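Local coordinates for protein aldose 1-epimerase (Caenorhabditis elegans, PDB 1LUR) that probably interconverts the alpha and beta anomers of aldose sugars such as galactose, the mutarotase reaction of an aldose 1-epimerase, at residues Asn75-Ser80 with Ala310-His315; His186-Glu191 with Thr254-Trp259; Asp238-Ile243 with Glu303-Ser308; Leu267-Ser272 with Ile331-Ser336. All blocks are in the same frame, centred on the assembly; numbering follows the deposited sequence.

Interaction 1: Asn75-Ser80 with Ala310-His315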
loop_
_atom_site.group_PDB
_atom_site.type_symbol
_atom_site.label_atom_id
_atom_site.label_comp_id
_atom_site.label_asym_id
_atom_site.label_seq_id
_atom_site.Cartn_x
_atom_site.Cartn_y
_atom_site.Cartn_z
ATOM N N ASN A 75 5.013 -6.355 3.859
ATOM C CA ASN A 75 5.520 -6.204 5.209
ATOM C C ASN A 75 6.513 -7.290 5.596
ATOM O O ASN A 75 7.211 -7.842 4.746
ATOM C CB ASN A 75 4.371 -6.127 6.224
ATOM C CG ASN A 75 4.723 -5.272 7.433
ATOM O OD1 ASN A 75 5.296 -5.755 8.408
ATOM N ND2 ASN A 75 4.394 -3.981 7.362
ATOM N N ARG A 76 6.536 -7.631 6.875
ATOM C CA ARG A 76 7.466 -8.627 7.369
ATOM C C ARG A 76 7.146 -10.087 7.589
ATOM O O ARG A 76 6.031 -10.461 7.938
ATOM C CB ARG A 76 8.046 -8.102 8.683
ATOM C CG ARG A 76 8.532 -6.660 8.605
ATOM C CD ARG A 76 8.903 -6.116 9.977
ATOM N NE ARG A 76 9.463 -4.773 9.883
ATOM C CZ ARG A 76 8.768 -3.692 9.537
ATOM N NH1 ARG A 76 7.477 -3.790 9.253
ATOM N NH2 ARG A 76 9.366 -2.512 9.465
ATOM N N ILE A 77 8.184 -10.899 7.387
ATOM C CA ILE A 77 8.135 -12.341 7.574
ATOM C C ILE A 77 9.047 -12.375 8.809
ATOM O O ILE A 77 10.247 -12.111 8.700
ATOM C CB ILE A 77 8.835 -13.134 6.454
ATOM C CG1 ILE A 77 8.063 -13.013 5.135
ATOM C CG2 ILE A 77 8.959 -14.591 6.881
ATOM C CD1 ILE A 77 6.665 -13.576 5.170
ATOM N N LYS A 78 8.474 -12.675 9.972
ATOM C CA LYS A 78 9.238 -12.722 11.216
ATOM C C LYS A 78 10.498 -13.569 11.163
ATOM O O LYS A 78 10.450 -14.765 10.881
ATOM C CB LYS A 78 8.345 -13.193 12.360
ATOM C CG LYS A 78 9.002 -13.133 13.734
ATOM C CD LYS A 78 7.974 -13.384 14.837
ATOM C CE LYS A 78 8.648 -13.719 16.169
ATOM N NZ LYS A 78 9.612 -12.665 16.598
ATOM N N ASN A 79 11.627 -12.922 11.436
ATOM C CA ASN A 79 12.933 -13.570 11.434
ATOM C C ASN A 79 13.305 -14.231 10.111
ATOM O O ASN A 79 14.073 -15.191 10.071
ATOM C CB ASN A 79 13.027 -14.574 12.585
ATOM C CG ASN A 79 12.889 -13.896 13.950
ATOM O OD1 ASN A 79 13.271 -12.736 14.115
ATOM N ND2 ASN A 79 12.356 -14.618 14.928
ATOM N N SER A 80 12.763 -13.701 9.023
ATOM C CA SER A 80 13.051 -14.237 7.701
ATOM C C SER A 80 12.869 -15.742 7.565
ATOM O O SER A 80 13.548 -16.374 6.754
ATOM C CB SER A 80 14.486 -13.878 7.306
ATOM O OG SER A 80 14.701 -12.479 7.366
ATOM N N ALA A 310 1.354 -12.685 8.418
ATOM C CA ALA A 310 0.352 -13.749 8.357
ATOM C C ALA A 310 1.013 -15.124 8.166
ATOM O O ALA A 310 0.594 -16.115 8.773
ATOM C CB ALA A 310 -0.627 -13.477 7.223
ATOM N N PRO A 311 2.050 -15.202 7.318
ATOM C CA PRO A 311 2.723 -16.486 7.094
ATOM C C PRO A 311 3.348 -17.082 8.356
ATOM O O PRO A 311 3.654 -18.276 8.381
ATOM C CB PRO A 311 3.782 -16.144 6.049
ATOM C CG PRO A 311 3.159 -15.026 5.280
ATOM C CD PRO A 311 2.567 -14.180 6.385
ATOM N N ASN A 312 3.526 -16.252 9.389
ATOM C CA ASN A 312 4.122 -16.681 10.661
ATOM C C ASN A 312 3.136 -17.032 11.770
ATOM O O ASN A 312 3.505 -17.663 12.764
ATOM C CB ASN A 312 5.059 -15.593 11.194
ATOM C CG ASN A 312 6.198 -15.295 10.249
ATOM O OD1 ASN A 312 6.238 -14.240 9.621
ATOM N ND2 ASN A 312 7.132 -16.232 10.139
ATOM N N PHE A 313 1.890 -16.613 11.619
ATOM C CA PHE A 313 0.881 -16.899 12.632
ATOM C C PHE A 313 -0.323 -17.558 11.979
ATOM O O PHE A 313 -1.007 -16.944 11.158
ATOM C CB PHE A 313 0.490 -15.599 13.338
ATOM C CG PHE A 313 1.654 -14.884 13.974
ATOM C CD1 PHE A 313 2.291 -13.831 13.320
ATOM C CD2 PHE A 313 2.144 -15.293 15.213
ATOM C CE1 PHE A 313 3.396 -13.201 13.889
ATOM C CE2 PHE A 313 3.251 -14.667 15.786
ATOM C CZ PHE A 313 3.876 -13.620 15.123
ATOM N N ASP A 314 -0.584 -18.812 12.344
ATOM C CA ASP A 314 -1.710 -19.528 11.761
ATOM C C ASP A 314 -3.093 -19.029 12.144
ATOM O O ASP A 314 -4.083 -19.473 11.557
ATOM C CB ASP A 314 -1.602 -21.031 12.036
ATOM C CG ASP A 314 -1.605 -21.357 13.501
ATOM O OD1 ASP A 314 -2.485 -20.842 14.223
ATOM O OD2 ASP A 314 -0.730 -22.140 13.927
ATOM N N HIS A 315 -3.182 -18.122 13.118
ATOM C CA HIS A 315 -4.495 -17.610 13.507
ATOM C C HIS A 315 -4.809 -16.359 12.692
ATOM O O HIS A 315 -5.903 -15.808 12.779
ATOM C CB HIS A 315 -4.578 -17.306 15.010
ATOM C CG HIS A 315 -3.545 -16.345 15.505
ATOM N ND1 HIS A 315 -2.200 -16.647 15.540
ATOM C CD2 HIS A 315 -3.666 -15.103 16.032
ATOM C CE1 HIS A 315 -1.538 -15.634 16.069
ATOM N NE2 HIS A 315 -2.405 -14.683 16.377
#
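The backbone N of Lys78 donates to OD1 of Asn312 over 2.8 Å, with an N-H...O angle of 142° and the donor standing above the carbonyl plane of the amide. In this beta-rich mutarotase fold the bond ties segment 75-80, which carries the short strand 76-77, to a 3-10 segment, Ala310 to Asn312, in the loop that follows strand 300-305. Asparagine suits the place because its short arm carries both an acceptor and a donor: chi1 of -61° sets CG anti to its own carbonyl carbon, and from there OD1 meets Lys78, while ND2 makes a weak hydrogen bond to O of Thr81. An alanine in place of Asn312 would probably leave the N-H of Lys78 without its acceptor and open a gap beside CB of Lys78 and CG2 of Ile77.

Apolar contacts flank the bond. CD1 of Ile77 meets CG of Pro311 at 3.8 Å, the two side chains crossing at about a right angle, while the long methylene chain of Lys78 brings CD to within 4.1 Å of CZ of Phe313. At the start of segment 75-80, OD1 of Asn75 accepts from two groups of Arg76 on the same face of its amide: the backbone N at 2.7 Å and the guanidinium NH1 at 3.1 Å.

Interaction 2: His186-Glu191 with Thr254-Trp259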
loop_
_atom_site.group_PDB
_atom_site.type_symbol
_atom_site.label_atom_id
_atom_site.label_comp_id
_atom_site.label_asym_id
_atom_site.label_seq_id
_atom_site.Cartn_x
_atom_site.Cartn_y
_atom_site.Cartn_z
ATOM N N HIS A 186 -3.790 16.619 9.218
ATOM C CA HIS A 186 -4.785 15.872 8.456
ATOM C C HIS A 186 -5.704 15.111 9.402
ATOM O O HIS A 186 -5.289 14.686 10.481
ATOM C CB HIS A 186 -4.113 14.868 7.520
ATOM C CG HIS A 186 -3.564 15.473 6.269
ATOM N ND1 HIS A 186 -2.587 16.443 6.277
ATOM C CD2 HIS A 186 -3.838 15.223 4.967
ATOM C CE1 HIS A 186 -2.279 16.764 5.033
ATOM N NE2 HIS A 186 -3.023 16.037 4.219
ATOM N N PHE A 187 -6.957 14.945 8.996
ATOM C CA PHE A 187 -7.921 14.228 9.814
ATOM C C PHE A 187 -8.034 12.817 9.265
ATOM O O PHE A 187 -7.942 12.603 8.054
ATOM C CB PHE A 187 -9.296 14.892 9.757
ATOM C CG PHE A 187 -9.428 16.106 10.631
ATOM C CD1 PHE A 187 -8.756 17.284 10.323
ATOM C CD2 PHE A 187 -10.237 16.071 11.760
ATOM C CE1 PHE A 187 -8.893 18.413 11.128
ATOM C CE2 PHE A 187 -10.381 17.193 12.570
ATOM C CZ PHE A 187 -9.707 18.366 12.251
ATOM N N LEU A 188 -8.233 11.855 10.156
ATOM C CA LEU A 188 -8.358 10.469 9.742
ATOM C C LEU A 188 -9.454 9.789 10.539
ATOM O O LEU A 188 -9.551 9.960 11.756
ATOM C CB LEU A 188 -7.030 9.731 9.947
ATOM C CG LEU A 188 -6.925 8.289 9.441
ATOM C CD1 LEU A 188 -7.132 8.245 7.928
ATOM C CD2 LEU A 188 -5.553 7.729 9.804
ATOM N N GLU A 189 -10.290 9.028 9.845
ATOM C CA GLU A 189 -11.385 8.312 10.479
ATOM C C GLU A 189 -11.413 6.901 9.911
ATOM O O GLU A 189 -11.469 6.713 8.694
ATOM C CB GLU A 189 -12.717 9.019 10.212
ATOM C CG GLU A 189 -13.919 8.304 10.798
ATOM C CD GLU A 189 -15.080 9.244 11.062
ATOM O OE1 GLU A 189 -14.955 10.105 11.960
ATOM O OE2 GLU A 189 -16.114 9.126 10.373
HETATM N N MSE A 190 -11.370 5.909 10.795
HETATM C CA MSE A 190 -11.384 4.516 10.370
HETATM C C MSE A 190 -12.327 3.620 11.145
HETATM O O MSE A 190 -12.499 3.767 12.355
HETATM C CB MSE A 190 -9.984 3.919 10.489
HETATM C CG MSE A 190 -9.225 3.784 9.194
HETATM SE SE MSE A 190 -7.856 2.423 9.387
HETATM C CE MSE A 190 -8.888 0.880 8.851
ATOM N N GLU A 191 -12.929 2.674 10.439
ATOM C CA GLU A 191 -13.845 1.741 11.064
ATOM C C GLU A 191 -12.964 0.574 11.512
ATOM O O GLU A 191 -12.986 -0.503 10.913
ATOM C CB GLU A 191 -14.887 1.257 10.058
ATOM C CG GLU A 191 -15.658 2.371 9.368
ATOM C CD GLU A 191 -16.254 3.358 10.348
ATOM O OE1 GLU A 191 -16.869 2.910 11.340
ATOM O OE2 GLU A 191 -16.113 4.582 10.122
ATOM N N THR A 254 -17.525 2.578 3.146
ATOM C CA THR A 254 -16.244 3.235 3.374
ATOM C C THR A 254 -15.666 2.782 4.711
ATOM O O THR A 254 -16.372 2.754 5.720
ATOM C CB THR A 254 -16.403 4.764 3.398
ATOM O OG1 THR A 254 -16.904 5.208 2.131
ATOM C CG2 THR A 254 -15.067 5.443 3.680
ATOM N N TYR A 255 -14.384 2.432 4.718
ATOM C CA TYR A 255 -13.727 1.982 5.942
ATOM C C TYR A 255 -12.725 3.004 6.441
ATOM O O TYR A 255 -12.341 2.990 7.611
ATOM C CB TYR A 255 -13.008 0.660 5.704
ATOM C CG TYR A 255 -13.920 -0.450 5.270
ATOM C CD1 TYR A 255 -15.107 -0.711 5.957
ATOM C CD2 TYR A 255 -13.598 -1.256 4.180
ATOM C CE1 TYR A 255 -15.950 -1.744 5.570
ATOM C CE2 TYR A 255 -14.433 -2.292 3.785
ATOM C CZ TYR A 255 -15.608 -2.530 4.484
ATOM O OH TYR A 255 -16.441 -3.555 4.090
ATOM N N LEU A 256 -12.300 3.888 5.547
ATOM C CA LEU A 256 -11.338 4.917 5.896
ATOM C C LEU A 256 -11.588 6.216 5.142
ATOM O O LEU A 256 -11.889 6.207 3.948
ATOM C CB LEU A 256 -9.918 4.416 5.615
ATOM C CG LEU A 256 -8.757 5.407 5.735
ATOM C CD1 LEU A 256 -7.457 4.643 5.936
ATOM C CD2 LEU A 256 -8.672 6.272 4.486
ATOM N N ARG A 257 -11.455 7.327 5.859
ATOM C CA ARG A 257 -11.650 8.663 5.301
ATOM C C ARG A 257 -10.449 9.484 5.762
ATOM O O ARG A 257 -10.182 9.588 6.959
ATOM C CB ARG A 257 -12.954 9.268 5.827
ATOM C CG ARG A 257 -14.159 8.342 5.658
ATOM C CD ARG A 257 -15.374 8.834 6.440
ATOM N NE ARG A 257 -16.434 7.825 6.518
ATOM C CZ ARG A 257 -16.323 6.665 7.163
ATOM N NH1 ARG A 257 -15.197 6.355 7.796
ATOM N NH2 ARG A 257 -17.339 5.810 7.178
ATOM N N PHE A 258 -9.725 10.051 4.805
ATOM C CA PHE A 258 -8.540 10.861 5.076
ATOM C C PHE A 258 -8.754 12.200 4.373
ATOM O O PHE A 258 -9.031 12.238 3.174
ATOM C CB PHE A 258 -7.316 10.130 4.508
ATOM C CG PHE A 258 -5.991 10.750 4.860
ATOM C CD1 PHE A 258 -5.682 11.081 6.177
ATOM C CD2 PHE A 258 -5.023 10.941 3.878
ATOM C CE1 PHE A 258 -4.423 11.592 6.507
ATOM C CE2 PHE A 258 -3.765 11.449 4.197
ATOM C CZ PHE A 258 -3.464 11.775 5.517
ATOM N N TRP A 259 -8.634 13.303 5.105
ATOM C CA TRP A 259 -8.836 14.605 4.481
ATOM C C TRP A 259 -8.058 15.748 5.116
ATOM O O TRP A 259 -7.504 15.619 6.211
ATOM C CB TRP A 259 -10.333 14.939 4.475
ATOM C CG TRP A 259 -10.908 15.228 5.836
ATOM C CD1 TRP A 259 -10.988 16.447 6.452
ATOM C CD2 TRP A 259 -11.468 14.280 6.754
ATOM N NE1 TRP A 259 -11.565 16.316 7.693
ATOM C CE2 TRP A 259 -11.870 14.997 7.904
ATOM C CE3 TRP A 259 -11.669 12.894 6.717
ATOM C CZ2 TRP A 259 -12.462 14.373 9.008
ATOM C CZ3 TRP A 259 -12.260 12.274 7.818
ATOM C CH2 TRP A 259 -12.649 13.015 8.946
#
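Strand 187-190 runs antiparallel to strand 256-259, 176° between directions and 4.8 Å between axes, with Phe187-Trp259 and Glu189-Arg257 as hydrogen-bonded pairs and a further bond from Glu191 N to Tyr255 O. At that end Tyr255 and Leu256 both face Ile269 of the next strand, a classic beta bulge.

The face holding Leu188, Met190, Leu256 and Phe258 is apolar and buried, where hydrocarbon and aromatic side chains pack without leaving polar groups to satisfy. CD1 of Leu188 touches CD1 of Phe258 at 3.6 Å, and CG of selenomethionine Met190 lies 3.7 Å from CB of Leu256. The imidazole of His186 and the ring of Phe258 are near parallel but slid apart, CD2 of His186 meeting CZ of Phe258 at 3.5 Å.

On the other face the Phe187 ring and the five-membered ring of Trp259 are also nearly parallel, planes at 14°, but slid apart until they barely overlap, and CB of Glu189 sits at the indole edge. Arg257 has Thr254 CG2 over the centre of one guanidinium face and Glu189 OE2 above the other, offset toward the rim. That long contact is purely electrostatic, whereas Glu191 OE2 takes a weak hydrogen bond from NH1 of Arg257 at 3.1 Å. Two carboxylates around one guanidinium would probably stabilise its positive charge and offset their own mutual repulsion on this partly exposed face.

Interaction 3: Asp238-Ile243 with Glu303-Ser308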
loop_
_atom_site.group_PDB
_atom_site.type_symbol
_atom_site.label_atom_id
_atom_site.label_comp_id
_atom_site.label_asym_id
_atom_site.label_seq_id
_atom_site.Cartn_x
_atom_site.Cartn_y
_atom_site.Cartn_z
ATOM N N ASP A 238 2.629 3.049 12.349
ATOM C CA ASP A 238 3.178 2.074 11.410
ATOM C C ASP A 238 2.667 0.717 11.855
ATOM O O ASP A 238 3.446 -0.185 12.171
ATOM C CB ASP A 238 4.714 2.117 11.444
ATOM C CG ASP A 238 5.355 1.100 10.513
ATOM O OD1 ASP A 238 4.711 0.705 9.517
ATOM O OD2 ASP A 238 6.516 0.710 10.767
ATOM N N ASN A 239 1.343 0.588 11.876
ATOM C CA ASN A 239 0.683 -0.643 12.287
ATOM C C ASN A 239 -0.473 -1.039 11.392
ATOM O O ASN A 239 -0.922 -0.268 10.540
ATOM C CB ASN A 239 0.120 -0.495 13.703
ATOM C CG ASN A 239 1.152 -0.036 14.700
ATOM O OD1 ASN A 239 1.512 -0.777 15.612
ATOM N ND2 ASN A 239 1.638 1.193 14.536
ATOM N N ASP A 240 -0.960 -2.249 11.638
ATOM C CA ASP A 240 -2.072 -2.844 10.919
ATOM C C ASP A 240 -3.357 -2.501 11.676
ATOM O O ASP A 240 -3.468 -2.797 12.867
ATOM C CB ASP A 240 -1.950 -4.368 10.921
ATOM C CG ASP A 240 -0.984 -4.902 9.884
ATOM O OD1 ASP A 240 -0.039 -4.191 9.479
ATOM O OD2 ASP A 240 -1.177 -6.070 9.493
ATOM N N LEU A 241 -4.319 -1.880 11.001
ATOM C CA LEU A 241 -5.580 -1.533 11.648
ATOM C C LEU A 241 -6.619 -2.483 11.058
ATOM O O LEU A 241 -6.920 -2.426 9.863
ATOM C CB LEU A 241 -5.945 -0.067 11.379
ATOM C CG LEU A 241 -5.400 0.969 12.377
ATOM C CD1 LEU A 241 -6.145 0.840 13.692
ATOM C CD2 LEU A 241 -3.903 0.778 12.596
ATOM N N VAL A 242 -7.148 -3.374 11.895
ATOM C CA VAL A 242 -8.143 -4.343 11.454
ATOM C C VAL A 242 -9.498 -3.710 11.181
ATOM O O VAL A 242 -10.125 -3.139 12.074
ATOM C CB VAL A 242 -8.314 -5.479 12.485
ATOM C CG1 VAL A 242 -9.256 -6.555 11.934
ATOM C CG2 VAL A 242 -6.963 -6.084 12.808
ATOM N N ILE A 243 -9.943 -3.833 9.934
ATOM C CA ILE A 243 -11.217 -3.283 9.501
ATOM C C ILE A 243 -12.423 -3.990 10.107
ATOM O O ILE A 243 -12.545 -5.215 10.031
ATOM C CB ILE A 243 -11.357 -3.358 7.969
ATOM C CG1 ILE A 243 -10.254 -2.538 7.300
ATOM C CG2 ILE A 243 -12.741 -2.866 7.553
ATOM C CD1 ILE A 243 -10.260 -2.634 5.776
ATOM N N GLU A 303 -1.732 1.292 3.211
ATOM C CA GLU A 303 -1.565 -0.008 2.574
ATOM C C GLU A 303 -2.602 -1.071 2.911
ATOM O O GLU A 303 -2.474 -1.776 3.916
ATOM C CB GLU A 303 -0.169 -0.541 2.924
ATOM C CG GLU A 303 0.845 0.567 3.185
ATOM C CD GLU A 303 2.177 0.075 3.735
ATOM O OE1 GLU A 303 2.875 0.877 4.387
ATOM O OE2 GLU A 303 2.539 -1.098 3.514
ATOM N N PRO A 304 -3.657 -1.186 2.084
ATOM C CA PRO A 304 -4.704 -2.189 2.307
ATOM C C PRO A 304 -3.993 -3.517 2.069
ATOM O O PRO A 304 -3.350 -3.687 1.039
ATOM C CB PRO A 304 -5.719 -1.872 1.218
ATOM C CG PRO A 304 -5.594 -0.374 1.082
ATOM C CD PRO A 304 -4.092 -0.182 1.095
ATOM N N GLN A 305 -4.110 -4.457 2.996
ATOM C CA GLN A 305 -3.425 -5.745 2.826
ATOM C C GLN A 305 -3.952 -6.755 3.831
ATOM O O GLN A 305 -4.871 -6.462 4.597
ATOM C CB GLN A 305 -1.938 -5.535 3.137
ATOM C CG GLN A 305 -1.755 -5.058 4.593
ATOM C CD GLN A 305 -0.309 -4.920 5.053
ATOM O OE1 GLN A 305 0.450 -4.105 4.533
ATOM N NE2 GLN A 305 0.069 -5.713 6.056
ATOM N N PHE A 306 -3.350 -7.943 3.825
ATOM C CA PHE A 306 -3.735 -8.995 4.754
ATOM C C PHE A 306 -2.833 -8.697 5.944
ATOM O O PHE A 306 -1.824 -7.994 5.797
ATOM C CB PHE A 306 -3.394 -10.395 4.223
ATOM C CG PHE A 306 -4.345 -10.907 3.192
ATOM C CD1 PHE A 306 -4.048 -10.808 1.839
ATOM C CD2 PHE A 306 -5.549 -11.496 3.575
ATOM C CE1 PHE A 306 -4.937 -11.295 0.876
ATOM C CE2 PHE A 306 -6.442 -11.984 2.628
ATOM C CZ PHE A 306 -6.140 -11.887 1.277
ATOM N N HIS A 307 -3.174 -9.228 7.113
ATOM C CA HIS A 307 -2.366 -8.993 8.304
ATOM C C HIS A 307 -0.883 -9.200 8.052
ATOM O O HIS A 307 -0.484 -10.159 7.387
ATOM C CB HIS A 307 -2.770 -9.943 9.434
ATOM C CG HIS A 307 -4.201 -9.820 9.850
ATOM N ND1 HIS A 307 -5.251 -10.016 8.979
ATOM C CD2 HIS A 307 -4.756 -9.552 11.057
ATOM C CE1 HIS A 307 -6.391 -9.878 9.631
ATOM N NE2 HIS A 307 -6.119 -9.596 10.894
ATOM N N SER A 308 -0.071 -8.310 8.606
ATOM C CA SER A 308 1.370 -8.409 8.446
ATOM C C SER A 308 1.830 -9.675 9.189
ATOM O O SER A 308 1.264 -10.029 10.225
ATOM C CB SER A 308 2.045 -7.174 9.042
ATOM O OG SER A 308 1.695 -5.999 8.335
#
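In Asp240 chi1 of -80° sets CG anti to its own carbonyl carbon, and in Ser308 chi1 of -65° gives OG the same relation, bringing carboxylate and hydroxyl near each other. A two-pronged grip results: OG of Ser308 donates to OD1 of Asp240 at 2.8 Å and N of Ser308 to OD2 of Asp240 at 2.7 Å, each oxygen met on its syn side and close to the carboxylate plane. In the seven-stranded antiparallel sheet of the galactose mutarotase-like beta-sandwich, strand 275-279 lies between strands 238-243 and 300-305, so the grip reaches past a whole strand. ND1 of His277 on that middle strand also hydrogen-bonds OD1 of Asp240. Aspartate suits the place, since its two oxygens can serve several polar partners at once. CG2 of Val242 packs obliquely on the His307 ring, 4.1 Å from NE2. Within segment 303-308, NE2 of Gln305 bonds O of Phe306 at 3.0 Å, nearly along the C=O axis, and makes a weak bond to OG of Ser308.

Interaction 4: Leu267-Ser272 with Ile331-Ser336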
loop_
_atom_site.group_PDB
_atom_site.type_symbol
_atom_site.label_atom_id
_atom_site.label_comp_id
_atom_site.label_asym_id
_atom_site.label_seq_id
_atom_site.Cartn_x
_atom_site.Cartn_y
_atom_site.Cartn_z
ATOM N N LEU A 267 -10.218 11.827 0.890
ATOM C CA LEU A 267 -9.975 10.518 0.301
ATOM C C LEU A 267 -10.698 9.478 1.142
ATOM O O LEU A 267 -10.537 9.445 2.361
ATOM C CB LEU A 267 -8.475 10.208 0.293
ATOM C CG LEU A 267 -8.081 8.738 0.125
ATOM C CD1 LEU A 267 -8.515 8.265 -1.253
ATOM C CD2 LEU A 267 -6.579 8.558 0.303
ATOM N N SER A 268 -11.510 8.646 0.499
ATOM C CA SER A 268 -12.244 7.608 1.207
ATOM C C SER A 268 -11.829 6.295 0.561
ATOM O O SER A 268 -11.617 6.233 -0.652
ATOM C CB SER A 268 -13.757 7.804 1.067
ATOM O OG SER A 268 -14.197 7.489 -0.241
ATOM N N ILE A 269 -11.716 5.250 1.366
ATOM C CA ILE A 269 -11.315 3.947 0.852
ATOM C C ILE A 269 -12.200 2.783 1.275
ATOM O O ILE A 269 -12.736 2.750 2.380
ATOM C CB ILE A 269 -9.866 3.609 1.302
ATOM C CG1 ILE A 269 -8.882 4.588 0.668
ATOM C CG2 ILE A 269 -9.520 2.166 0.945
ATOM C CD1 ILE A 269 -7.450 4.412 1.159
ATOM N N THR A 270 -12.351 1.832 0.365
ATOM C CA THR A 270 -13.140 0.640 0.605
ATOM C C THR A 270 -12.244 -0.426 -0.020
ATOM O O THR A 270 -11.669 -0.218 -1.089
ATOM C CB THR A 270 -14.519 0.679 -0.084
ATOM O OG1 THR A 270 -15.292 -0.440 0.366
ATOM C CG2 THR A 270 -14.390 0.612 -1.593
ATOM N N THR A 271 -12.087 -1.551 0.657
ATOM C CA THR A 271 -11.238 -2.607 0.130
ATOM C C THR A 271 -11.703 -3.981 0.552
ATOM O O THR A 271 -12.424 -4.133 1.539
ATOM C CB THR A 271 -9.773 -2.414 0.596
ATOM O OG1 THR A 271 -8.978 -3.528 0.169
ATOM C CG2 THR A 271 -9.704 -2.308 2.120
ATOM N N SER A 272 -11.286 -4.981 -0.212
ATOM C CA SER A 272 -11.642 -6.360 0.063
ATOM C C SER A 272 -10.687 -6.889 1.123
ATOM O O SER A 272 -10.985 -7.877 1.800
ATOM C CB SER A 272 -11.525 -7.194 -1.211
ATOM O OG SER A 272 -10.235 -7.045 -1.794
ATOM N N ILE A 331 -8.970 -2.334 -4.217
ATOM C CA ILE A 331 -8.900 -1.166 -3.356
ATOM C C ILE A 331 -9.532 -0.042 -4.156
ATOM O O ILE A 331 -9.112 0.223 -5.284
ATOM C CB ILE A 331 -7.442 -0.766 -3.056
ATOM C CG1 ILE A 331 -6.667 -1.953 -2.485
ATOM C CG2 ILE A 331 -7.423 0.365 -2.054
ATOM C CD1 ILE A 331 -5.168 -1.693 -2.330
ATOM N N VAL A 332 -10.547 0.606 -3.591
ATOM C CA VAL A 332 -11.205 1.701 -4.291
ATOM C C VAL A 332 -10.987 3.016 -3.555
ATOM O O VAL A 332 -11.419 3.169 -2.413
ATOM C CB VAL A 332 -12.725 1.452 -4.432
ATOM C CG1 VAL A 332 -13.367 2.590 -5.242
ATOM C CG2 VAL A 332 -12.966 0.120 -5.116
ATOM N N TYR A 333 -10.287 3.948 -4.203
ATOM C CA TYR A 333 -10.013 5.253 -3.615
ATOM C C TYR A 333 -10.967 6.256 -4.251
ATOM O O TYR A 333 -10.989 6.403 -5.475
ATOM C CB TYR A 333 -8.584 5.726 -3.910
ATOM C CG TYR A 333 -7.478 4.815 -3.442
ATOM C CD1 TYR A 333 -7.213 3.618 -4.101
ATOM C CD2 TYR A 333 -6.671 5.167 -2.359
ATOM C CE1 TYR A 333 -6.170 2.796 -3.697
ATOM C CE2 TYR A 333 -5.626 4.351 -1.947
ATOM C CZ TYR A 333 -5.380 3.170 -2.617
ATOM O OH TYR A 333 -4.345 2.357 -2.217
ATOM N N THR A 334 -11.756 6.938 -3.430
ATOM C CA THR A 334 -12.695 7.926 -3.948
ATOM C C THR A 334 -12.218 9.298 -3.507
ATOM O O THR A 334 -12.006 9.531 -2.318
ATOM C CB THR A 334 -14.123 7.711 -3.409
ATOM O OG1 THR A 334 -14.608 6.431 -3.824
ATOM C CG2 THR A 334 -15.059 8.790 -3.945
ATOM N N PHE A 335 -12.046 10.201 -4.467
ATOM C CA PHE A 335 -11.594 11.550 -4.172
ATOM C C PHE A 335 -12.762 12.524 -4.252
ATOM O O PHE A 335 -13.567 12.468 -5.183
ATOM C CB PHE A 335 -10.489 11.955 -5.147
ATOM C CG PHE A 335 -9.322 11.012 -5.150
ATOM C CD1 PHE A 335 -9.283 9.930 -6.028
ATOM C CD2 PHE A 335 -8.285 11.170 -4.235
ATOM C CE1 PHE A 335 -8.233 9.018 -5.991
ATOM C CE2 PHE A 335 -7.226 10.261 -4.189
ATOM C CZ PHE A 335 -7.204 9.184 -5.069
ATOM N N SER A 336 -12.855 13.405 -3.262
ATOM C CA SER A 336 -13.925 14.393 -3.209
ATOM C C SER A 336 -13.488 15.610 -2.408
ATOM O O SER A 336 -12.297 15.811 -2.160
ATOM C CB SER A 336 -15.157 13.781 -2.549
ATOM O OG SER A 336 -14.880 13.449 -1.195
#
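Leu267 starts the contact by pressing CD1 against CB of Tyr333 at 3.7 Å, at the edge of the tyrosine ring and near its plane, while the same methyl reaches CE2 of Phe335 at 3.8 Å. Ser268 follows on the other face, paired with Thr334 by two backbone hydrogen bonds, Ser268 N to Thr334 O at 3.0 Å and Thr334 N to Ser268 O at 2.9 Å; OG1 of Thr334 turns to Gln152.

Ile269 returns to the apolar face, CD1 lying 3.6 Å from CE2 of Tyr333 and CG2 beside CG2 of Ile331. An alanine here would probably open a gap along the tyrosine ring and leave the Ile331 methyl without its neighbour. This alternation belongs to the large antiparallel sheet of the mutarotase beta-sandwich: Leu267 and Ile269 meet Ile302, and Thr271 and Ile331 meet Pro304, of the other sheet. Beta-branched residues suit the extended strands, with serine or threonine where the other face is partly exposed.

Thr270 forms the second hydrogen-bonded pair, with Val332. Its CG2 lies tight on CB of Val332 at 3.4 Å, and OG1 hydrogen-bonds O of Ser253. OG1 of Thr271 hydrogen-bonds O of Glu330 and lies 3.9 Å from CG1 of Ile331.

Interactions 2 and 4 belong to one large antiparallel sheet, their centres about 10 Å apart, and strands 256-259 and 265-271 lie side by side in it. Interaction 3 lies on the facing seven-stranded sheet, where Pro304 packs on Ile331 and Thr271, and Ile243 on Tyr255, closing the sandwich between the layers. Interaction 1 sits outside both large sheets, where the short strand 76-77 meets the loop after strand 300-305, about 13 Å from interaction 3 and about 27 Å from interactions 2 and 4, centre to centre; Asn75 touches Ser308. Along the chain the segments interleave: 75-80, 186-191, 238-243, 254-259, 267-272, 303-308, 310-315 and 331-336. Distant parts of the sequence are thus woven into one compact fold.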